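PDB 6ITX: fiber protein from Duck adenovirus 1, which probably attaches the virus to host-cell receptors through its C-terminal head domain, the trimeric tip of the capsid fiber. Local coordinates for residues A[159-172]-A[257-271]. Residues are numbered along the deposited sequence; the frame is centred on the assembly and turned at random.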
loop_
_atom_site.group_PDB
_atom_site.type_symbol
_atom_site.label_atom_id
_atom_site.label_comp_id
_atom_site.label_asym_id
_atom_site.label_seq_id
_atom_site.Cartn_x
_atom_site.Cartn_y
_atom_site.Cartn_z
ATOM N N ILE A 159 -15.450 13.958 9.529
ATOM C CA ILE A 159 -14.743 14.834 8.553
ATOM C C ILE A 159 -14.442 14.161 7.221
ATOM O O ILE A 159 -13.484 13.403 7.116
ATOM C CB ILE A 159 -13.393 15.385 9.080
ATOM C CG1 ILE A 159 -13.531 16.231 10.333
ATOM C CG2 ILE A 159 -12.717 16.261 8.023
ATOM C CD1 ILE A 159 -12.157 16.663 10.874
ATOM N N ARG A 160 -15.233 14.474 6.195
ATOM C CA ARG A 160 -15.194 13.785 4.912
ATOM C C ARG A 160 -15.122 14.804 3.798
ATOM O O ARG A 160 -15.835 15.806 3.834
ATOM C CB ARG A 160 -16.434 12.920 4.730
ATOM C CG ARG A 160 -16.845 12.233 5.997
ATOM C CD ARG A 160 -18.078 11.443 5.816
ATOM N NE ARG A 160 -17.730 10.047 5.611
ATOM C CZ ARG A 160 -18.018 9.073 6.468
ATOM N NH1 ARG A 160 -17.642 7.828 6.181
ATOM N NH2 ARG A 160 -18.679 9.341 7.600
ATOM N N PHE A 161 -14.264 14.561 2.814
ATOM C CA PHE A 161 -14.170 15.501 1.706
ATOM C C PHE A 161 -13.622 14.802 0.466
ATOM O O PHE A 161 -12.879 13.819 0.561
ATOM C CB PHE A 161 -13.324 16.721 2.087
ATOM C CG PHE A 161 -11.890 16.409 2.449
ATOM C CD1 PHE A 161 -11.533 16.148 3.763
ATOM C CD2 PHE A 161 -10.888 16.438 1.479
ATOM C CE1 PHE A 161 -10.198 15.883 4.106
ATOM C CE2 PHE A 161 -9.546 16.183 1.805
ATOM C CZ PHE A 161 -9.201 15.903 3.115
ATOM N N GLY A 162 -14.020 15.307 -0.694
ATOM C CA GLY A 162 -13.635 14.737 -1.979
ATOM C C GLY A 162 -12.813 15.732 -2.781
ATOM O O GLY A 162 -13.096 16.933 -2.779
ATOM N N LEU A 163 -11.802 15.222 -3.467
ATOM C CA LEU A 163 -10.911 16.028 -4.285
ATOM C C LEU A 163 -10.768 15.355 -5.631
ATOM O O LEU A 163 -10.944 14.146 -5.762
ATOM C CB LEU A 163 -9.516 16.152 -3.676
ATOM C CG LEU A 163 -9.433 16.784 -2.298
ATOM C CD1 LEU A 163 -8.112 16.402 -1.690
ATOM C CD2 LEU A 163 -9.569 18.303 -2.418
ATOM N N VAL A 164 -10.415 16.130 -6.635
ATOM C CA VAL A 164 -10.079 15.561 -7.924
ATOM C C VAL A 164 -8.658 15.964 -8.246
ATOM O O VAL A 164 -8.254 17.104 -7.989
ATOM C CB VAL A 164 -11.059 16.007 -9.032
ATOM C CG1 VAL A 164 -10.711 15.355 -10.356
ATOM C CG2 VAL A 164 -12.511 15.675 -8.624
ATOM N N LEU A 165 -7.894 15.008 -8.760
ATOM C CA LEU A 165 -6.579 15.257 -9.328
ATOM C C LEU A 165 -6.735 15.237 -10.831
ATOM O O LEU A 165 -7.192 14.237 -11.385
ATOM C CB LEU A 165 -5.563 14.193 -8.912
ATOM C CG LEU A 165 -5.397 13.883 -7.435
ATOM C CD1 LEU A 165 -4.031 13.244 -7.231
ATOM C CD2 LEU A 165 -5.586 15.143 -6.564
ATOM N N CYS A 166 -6.338 16.318 -11.493
ATOM C CA CYS A 166 -6.395 16.410 -12.949
ATOM C C CYS A 166 -5.003 16.714 -13.480
ATOM O O CYS A 166 -4.692 17.866 -13.813
ATOM C CB CYS A 166 -7.395 17.468 -13.405
ATOM S SG CYS A 166 -7.765 17.312 -15.155
ATOM N N PRO A 167 -4.141 15.707 -13.580
ATOM C CA PRO A 167 -2.789 15.951 -14.118
ATOM C C PRO A 167 -2.787 16.468 -15.548
ATOM O O PRO A 167 -1.771 17.016 -15.992
ATOM C CB PRO A 167 -2.106 14.576 -14.012
ATOM C CG PRO A 167 -3.199 13.595 -13.811
ATOM C CD PRO A 167 -4.357 14.307 -13.184
ATOM N N PHE A 168 -3.894 16.320 -16.277
ATOM C CA PHE A 168 -4.031 16.813 -17.643
ATOM C C PHE A 168 -4.941 18.041 -17.706
ATOM O O PHE A 168 -5.603 18.287 -18.718
ATOM C CB PHE A 168 -4.556 15.704 -18.557
ATOM C CG PHE A 168 -5.848 15.105 -18.082
ATOM C CD1 PHE A 168 -7.067 15.655 -18.467
ATOM C CD2 PHE A 168 -5.850 14.011 -17.228
ATOM C CE1 PHE A 168 -8.255 15.120 -18.024
ATOM C CE2 PHE A 168 -7.038 13.466 -16.781
ATOM C CZ PHE A 168 -8.241 14.020 -17.181
ATOM N N SER A 169 -4.992 18.815 -16.620
ATOM C CA SER A 169 -5.835 20.004 -16.580
ATOM C C SER A 169 -5.444 21.058 -17.613
ATOM O O SER A 169 -6.241 21.971 -17.863
ATOM C CB SER A 169 -5.793 20.638 -15.192
ATOM O OG SER A 169 -4.498 21.142 -14.891
ATOM N N ALA A 170 -4.247 20.980 -18.208
ATOM C CA ALA A 170 -3.874 21.997 -19.190
ATOM C C ALA A 170 -4.634 21.788 -20.497
ATOM O O ALA A 170 -5.104 22.756 -21.115
ATOM C CB ALA A 170 -2.362 21.989 -19.419
ATOM N N ARG A 171 -4.794 20.523 -20.910
ATOM C CA ARG A 171 -5.602 20.167 -22.071
ATOM C C ARG A 171 -7.088 20.109 -21.738
ATOM O O ARG A 171 -7.928 20.285 -22.624
ATOM C CB ARG A 171 -5.128 18.813 -22.624
ATOM C CG ARG A 171 -6.031 18.176 -23.666
ATOM C CD ARG A 171 -5.227 17.272 -24.599
ATOM N NE ARG A 171 -3.847 17.102 -24.130
ATOM C CZ ARG A 171 -2.773 17.603 -24.739
ATOM N NH1 ARG A 171 -1.554 17.403 -24.234
ATOM N NH2 ARG A 171 -2.913 18.306 -25.858
ATOM N N ASP A 172 -7.443 19.878 -20.480
ATOM C CA ASP A 172 -8.832 19.632 -20.090
ATOM C C ASP A 172 -9.199 20.437 -18.840
ATOM O O ASP A 172 -9.592 19.878 -17.806
ATOM C CB ASP A 172 -9.069 18.140 -19.868
ATOM C CG ASP A 172 -10.517 17.775 -19.977
ATOM O OD1 ASP A 172 -11.326 18.709 -20.184
ATOM O OD2 ASP A 172 -10.847 16.572 -19.859
ATOM N N ALA A 257 -13.668 17.930 -22.338
ATOM C CA ALA A 257 -13.172 18.117 -23.693
ATOM C C ALA A 257 -12.323 16.956 -24.195
ATOM O O ALA A 257 -12.019 16.906 -25.394
ATOM C CB ALA A 257 -12.353 19.417 -23.786
ATOM N N THR A 258 -11.928 16.032 -23.319
ATOM C CA THR A 258 -11.125 14.885 -23.720
ATOM C C THR A 258 -11.626 13.620 -23.023
ATOM O O THR A 258 -12.308 13.671 -21.996
ATOM C CB THR A 258 -9.625 15.107 -23.429
ATOM O OG1 THR A 258 -9.457 15.692 -22.129
ATOM C CG2 THR A 258 -8.992 16.022 -24.494
ATOM N N THR A 259 -11.274 12.477 -23.623
ATOM C CA THR A 259 -11.645 11.117 -23.227
ATOM C C THR A 259 -10.956 10.632 -21.924
ATOM O O THR A 259 -11.124 9.462 -21.552
ATOM C CB THR A 259 -11.312 10.161 -24.392
ATOM O OG1 THR A 259 -11.335 8.795 -23.948
ATOM C CG2 THR A 259 -9.931 10.484 -24.975
ATOM N N LEU A 260 -10.215 11.497 -21.225
ATOM C CA LEU A 260 -9.242 11.068 -20.230
ATOM C C LEU A 260 -9.858 10.913 -18.842
ATOM O O LEU A 260 -10.850 11.566 -18.500
ATOM C CB LEU A 260 -8.100 12.073 -20.148
ATOM C CG LEU A 260 -7.214 12.202 -21.375
ATOM C CD1 LEU A 260 -5.914 12.886 -20.976
ATOM C CD2 LEU A 260 -6.963 10.824 -21.983
ATOM N N ASN A 261 -9.223 10.064 -18.026
ATOM C CA ASN A 261 -9.680 9.748 -16.674
ATOM C C ASN A 261 -8.898 10.576 -15.660
ATOM O O ASN A 261 -7.662 10.524 -15.633
ATOM C CB ASN A 261 -9.489 8.262 -16.353
ATOM C CG ASN A 261 -10.384 7.353 -17.167
ATOM O OD1 ASN A 261 -11.496 7.712 -17.544
ATOM N ND2 ASN A 261 -9.902 6.150 -17.419
ATOM N N ALA A 262 -9.610 11.311 -14.811
ATOM C CA ALA A 262 -8.964 11.952 -13.681
ATOM C C ALA A 262 -9.038 10.991 -12.499
ATOM O O ALA A 262 -9.536 9.872 -12.633
ATOM C CB ALA A 262 -9.614 13.303 -13.384
ATOM N N ILE A 263 -8.544 11.412 -11.330
ATOM C CA ILE A 263 -8.587 10.584 -10.125
ATOM C C ILE A 263 -9.403 11.297 -9.054
ATOM O O ILE A 263 -9.084 12.432 -8.678
ATOM C CB ILE A 263 -7.186 10.259 -9.595
ATOM C CG1 ILE A 263 -6.413 9.438 -10.616
ATOM C CG2 ILE A 263 -7.287 9.480 -8.315
ATOM C CD1 ILE A 263 -5.415 10.282 -11.375
ATOM N N TYR A 264 -10.454 10.626 -8.566
ATOM C CA TYR A 264 -11.241 11.090 -7.429
ATOM C C TYR A 264 -10.686 10.494 -6.143
ATOM O O TYR A 264 -10.284 9.328 -6.098
ATOM C CB TYR A 264 -12.716 10.697 -7.581
ATOM C CG TYR A 264 -13.629 11.139 -6.446
ATOM C CD1 TYR A 264 -13.888 12.493 -6.211
ATOM C CD2 TYR A 264 -14.256 10.207 -5.627
ATOM C CE1 TYR A 264 -14.734 12.906 -5.184
ATOM C CE2 TYR A 264 -15.120 10.611 -4.594
ATOM C CZ TYR A 264 -15.354 11.963 -4.373
ATOM O OH TYR A 264 -16.204 12.373 -3.344
ATOM N N MET A 265 -10.658 11.303 -5.097
ATOM C CA MET A 265 -10.103 10.886 -3.822
ATOM C C MET A 265 -11.011 11.408 -2.736
ATOM O O MET A 265 -11.159 12.624 -2.597
ATOM C CB MET A 265 -8.696 11.427 -3.643
ATOM C CG MET A 265 -7.800 10.976 -4.763
ATOM S SD MET A 265 -6.101 11.216 -4.347
ATOM C CE MET A 265 -5.437 9.692 -4.915
ATOM N N VAL A 266 -11.642 10.511 -1.989
ATOM C CA VAL A 266 -12.451 10.917 -0.851
ATOM C C VAL A 266 -11.716 10.511 0.416
ATOM O O VAL A 266 -11.205 9.386 0.516
ATOM C CB VAL A 266 -13.878 10.339 -0.919
ATOM C CG1 VAL A 266 -13.858 8.857 -1.180
ATOM C CG2 VAL A 266 -14.630 10.675 0.357
ATOM N N PHE A 267 -11.603 11.454 1.348
ATOM C CA PHE A 267 -10.913 11.273 2.620
ATOM C C PHE A 267 -11.951 11.186 3.722
ATOM O O PHE A 267 -12.861 12.022 3.780
ATOM C CB PHE A 267 -9.983 12.450 2.921
ATOM C CG PHE A 267 -8.850 12.599 1.965
ATOM C CD1 PHE A 267 -9.062 13.066 0.690
ATOM C CD2 PHE A 267 -7.564 12.281 2.351
ATOM C CE1 PHE A 267 -8.014 13.204 -0.182
ATOM C CE2 PHE A 267 -6.508 12.405 1.480
ATOM C CZ PHE A 267 -6.727 12.871 0.214
ATOM N N VAL A 268 -11.818 10.193 4.595
ATOM C CA VAL A 268 -12.631 10.101 5.807
ATOM C C VAL A 268 -11.676 10.061 6.991
ATOM O O VAL A 268 -10.767 9.220 7.036
ATOM C CB VAL A 268 -13.553 8.874 5.799
ATOM C CG1 VAL A 268 -14.381 8.813 7.068
ATOM C CG2 VAL A 268 -14.449 8.920 4.599
ATOM N N ILE A 269 -11.873 10.972 7.935
ATOM C CA ILE A 269 -10.966 11.187 9.055
ATOM C C ILE A 269 -11.824 11.185 10.310
ATOM O O ILE A 269 -12.885 11.823 10.328
ATOM C CB ILE A 269 -10.200 12.520 8.896
ATOM C CG1 ILE A 269 -9.128 12.416 7.799
ATOM C CG2 ILE A 269 -9.595 12.980 10.210
ATOM C CD1 ILE A 269 -8.494 13.781 7.421
ATOM N N THR A 270 -11.395 10.459 11.341
ATOM C CA THR A 270 -12.222 10.283 12.531
ATOM C C THR A 270 -11.542 10.813 13.794
ATOM O O THR A 270 -10.319 10.931 13.878
ATOM C CB THR A 270 -12.589 8.812 12.742
ATOM O OG1 THR A 270 -11.389 8.022 12.815
ATOM C CG2 THR A 270 -13.482 8.327 11.615
ATOM N N GLN A 271 -12.368 11.125 14.786
ATOM C CA GLN A 271 -11.933 11.680 16.056
ATOM C C GLN A 271 -12.614 10.921 17.192
ATOM O O GLN A 271 -13.734 10.416 17.045
ATOM C CB GLN A 271 -12.292 13.175 16.193
ATOM C CG GLN A 271 -11.828 14.119 15.106
ATOM C CD GLN A 271 -12.509 15.500 15.223
ATOM O OE1 GLN A 271 -13.562 15.737 14.637
ATOM N NE2 GLN A 271 -11.919 16.395 16.007
#
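Phe161 and Phe267, a directly paired couple, are turned to one another by different first torsions: CG of Phe161 lies between its own backbone N and carbonyl carbon (chi1 61°), whereas CG of Phe267 lies anti to its carbonyl carbon (chi1 -65°). The Phe161 ring thereby lies against the root of the Phe267 side chain, with Phe267 CB over its face, 3.8 Å from the ring centroid (CH-pi). The planes are within 9° of parallel, yet the rings are slid so far apart that they barely overlap. Leu163 extends this apolar row, its CD1 lying 3.5 Å from CE1 of Phe267, and Leu165 CD1 then meets Met265 SD. All these side chains share one face of the sheet, which packs against strands 134-144 (Ile139, Ile141) and 288-299 (Phe289, Ile294, Phe296) and so lies in the interior between strands.

The other face carries Arg160, one face of whose guanidinium is covered, toward its rim, by Val268 CG1, 3.5 Å from NH1, while NE forms a salt bridge with Glu219. Here the Tyr264 ring reaches across Gly162, its OH 3.7 Å from the glycine CA and hydrogen-bonded to Lys218 N.

Paired backbone bonds at Phe161-Phe267, Leu163-Met265 and Leu165-Ile263 fix the register; Leu165 N to Ile263 O, for example, spans 2.8 Å. Phe168, within the type I turn from Cys166 to Ser169, has its ring between Leu260 CB, 3.7 Å from the ring centroid, and Cys166 SG on the opposite face. Farther out, Asp172 OD1 accepts a long bond (3.3 Å) from Ala257 N, in a poorly ordered part of the chain, arriving from above the carboxylate plane.

Strand 262-271 also pairs antiparallel with 241-253, which continues the sheet beyond the pair; such antiparallel ladders are typical of the beta-sandwich head of adenovirus fibers.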